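Local structure of RNA-induced transcriptional silencing complex protein tas3 (Schizosaccharomyces pombe, 3D1B) at residues A[25-30]-A[113-118]. The protein serves as an adaptor in the RNA-induced transcriptional silencing complex with Ago1 and Chp1, which links RNA interference to heterochromatin formation. Residues are numbered along the deposited sequence; the frame is centred on the assembly and turned at random.
Sequences LSFFQT and SQILKE
Leu-25, just before the short helix 26-29, and Phe-27 within it lie nearest Glu-118 and Ile-115 of helix 109-122 in the backbone, the CA atoms of Leu-25 and Glu-118 6.8 Å apart. Glu-118 sends its carboxylate across the gap on an extended chain, CG anti to the backbone N (chi1 -156°), and both oxygens meet Ser-26. Glu-118 OE1 accepts a nearly straight bond (169°) from Ser-26 N at 2.6 Å, while Glu-118 OE2 takes the hydroxyl proton of Ser-26 OG, also at 2.6 Å. Both are syn bonds, tilted modestly from the carboxylate plane. A carboxylate suits the place because it offers one oxygen to each of serine's two donors. It reaches one N-H of the helix start directly and the next, that of Phe-27, through a water. An alanine in place of Glu-118 would probably leave the N-H and hydroxyl of Ser-26 without these acceptors and the water without one of its two partners here. Leu-25 sets its CD2 methyl 3.7 Å from Glu-118 OE1. Ile-115 lays CD1 over one face of the Phe-27 ring, offset toward CG and 3.9 Å from the centroid, a CH-pi contact in which slim methyl and flat ring suit a buried apolar site. Helix 89-105 backs this pair, Ile-98 touching both side chains, and the contact joins helix 26-29 to the last helix of Tas3's C-terminal alpha motif.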
# COMPACT_ATOMS: atom_id res chain seq x y z
N LEU A 25 -15.93 0.16 -12.58
CA LEU A 25 -15.97 1.60 -12.31
C LEU A 25 -15.80 2.35 -13.62
O LEU A 25 -14.93 2.03 -14.41
CB LEU A 25 -14.85 2.00 -11.35
CG LEU A 25 -15.04 1.55 -9.91
CD1 LEU A 25 -13.75 1.78 -9.13
CD2 LEU A 25 -16.21 2.31 -9.29
N SER A 26 -16.63 3.37 -13.84
CA SER A 26 -16.55 4.16 -15.06
C SER A 26 -15.16 4.75 -15.22
O SER A 26 -14.61 4.82 -16.32
CB SER A 26 -17.59 5.27 -15.04
OG SER A 26 -18.90 4.72 -14.97
N PHE A 27 -14.58 5.18 -14.10
CA PHE A 27 -13.25 5.77 -14.11
C PHE A 27 -12.21 4.78 -14.63
O PHE A 27 -11.28 5.15 -15.35
CB PHE A 27 -12.89 6.23 -12.69
CG PHE A 27 -11.56 6.91 -12.56
CD1 PHE A 27 -11.24 8.01 -13.34
CD2 PHE A 27 -10.62 6.44 -11.64
CE1 PHE A 27 -10.00 8.65 -13.21
CE2 PHE A 27 -9.38 7.07 -11.49
CZ PHE A 27 -9.08 8.18 -12.28
N PHE A 28 -12.36 3.52 -14.26
CA PHE A 28 -11.44 2.49 -14.71
C PHE A 28 -11.65 2.25 -16.21
O PHE A 28 -10.69 2.17 -16.98
CB PHE A 28 -11.70 1.18 -13.96
CG PHE A 28 -10.80 0.05 -14.36
CD1 PHE A 28 -9.58 -0.16 -13.71
CD2 PHE A 28 -11.16 -0.81 -15.39
CE1 PHE A 28 -8.74 -1.22 -14.08
CE2 PHE A 28 -10.33 -1.87 -15.77
CZ PHE A 28 -9.12 -2.08 -15.12
N GLN A 29 -12.91 2.16 -16.61
CA GLN A 29 -13.26 1.89 -18.00
C GLN A 29 -13.01 3.03 -18.98
O GLN A 29 -13.12 2.83 -20.19
CB GLN A 29 -14.72 1.44 -18.09
CG GLN A 29 -15.03 0.24 -17.21
CD GLN A 29 -16.33 -0.45 -17.56
OE1 GLN A 29 -17.24 0.16 -18.12
NE2 GLN A 29 -16.44 -1.73 -17.21
N THR A 30 -12.69 4.22 -18.48
CA THR A 30 -12.38 5.33 -19.37
C THR A 30 -10.87 5.56 -19.41
O THR A 30 -10.39 6.42 -20.15
CB THR A 30 -13.08 6.65 -18.94
OG1 THR A 30 -12.77 6.95 -17.58
CG2 THR A 30 -14.58 6.51 -19.10
N SER A 113 -16.09 12.21 -5.64
CA SER A 113 -17.33 11.83 -4.99
C SER A 113 -18.19 10.96 -5.91
O SER A 113 -18.85 10.03 -5.44
CB SER A 113 -18.11 13.07 -4.55
OG SER A 113 -17.45 13.72 -3.47
N GLN A 114 -18.17 11.25 -7.20
CA GLN A 114 -18.93 10.44 -8.15
C GLN A 114 -18.38 9.02 -8.20
O GLN A 114 -19.13 8.05 -8.18
CB GLN A 114 -18.88 11.06 -9.55
CG GLN A 114 -19.57 12.40 -9.66
CD GLN A 114 -19.40 13.02 -11.04
OE1 GLN A 114 -19.84 12.46 -12.04
NE2 GLN A 114 -18.76 14.18 -11.09
N ILE A 115 -17.05 8.90 -8.25
CA ILE A 115 -16.42 7.58 -8.29
C ILE A 115 -16.77 6.80 -7.03
O ILE A 115 -17.11 5.62 -7.08
CB ILE A 115 -14.88 7.71 -8.40
CG1 ILE A 115 -14.50 8.45 -9.68
CG2 ILE A 115 -14.24 6.33 -8.38
CD1 ILE A 115 -13.02 8.72 -9.82
N LEU A 116 -16.70 7.47 -5.88
CA LEU A 116 -17.00 6.82 -4.61
C LEU A 116 -18.45 6.35 -4.58
O LEU A 116 -18.75 5.25 -4.11
CB LEU A 116 -16.74 7.78 -3.44
CG LEU A 116 -17.15 7.23 -2.07
CD1 LEU A 116 -16.29 6.04 -1.70
CD2 LEU A 116 -17.02 8.33 -1.02
N LYS A 117 -19.36 7.19 -5.08
CA LYS A 117 -20.77 6.85 -5.09
C LYS A 117 -21.01 5.63 -5.96
O LYS A 117 -21.83 4.77 -5.63
CB LYS A 117 -21.59 8.03 -5.62
CG LYS A 117 -23.10 7.80 -5.56
CD LYS A 117 -23.60 7.70 -4.13
CE LYS A 117 -24.81 6.78 -4.03
NZ LYS A 117 -25.86 7.13 -5.02
N GLU A 118 -20.29 5.54 -7.07
CA GLU A 118 -20.43 4.41 -7.98
C GLU A 118 -19.92 3.15 -7.30
O GLU A 118 -20.53 2.08 -7.39
CB GLU A 118 -19.65 4.68 -9.26
CG GLU A 118 -20.13 3.93 -10.47
CD GLU A 118 -19.39 4.35 -11.72
OE1 GLU A 118 -18.20 4.02 -11.84
OE2 GLU A 118 -20.01 5.01 -12.59
O HOH W 1 -16.06 5.62 -11.59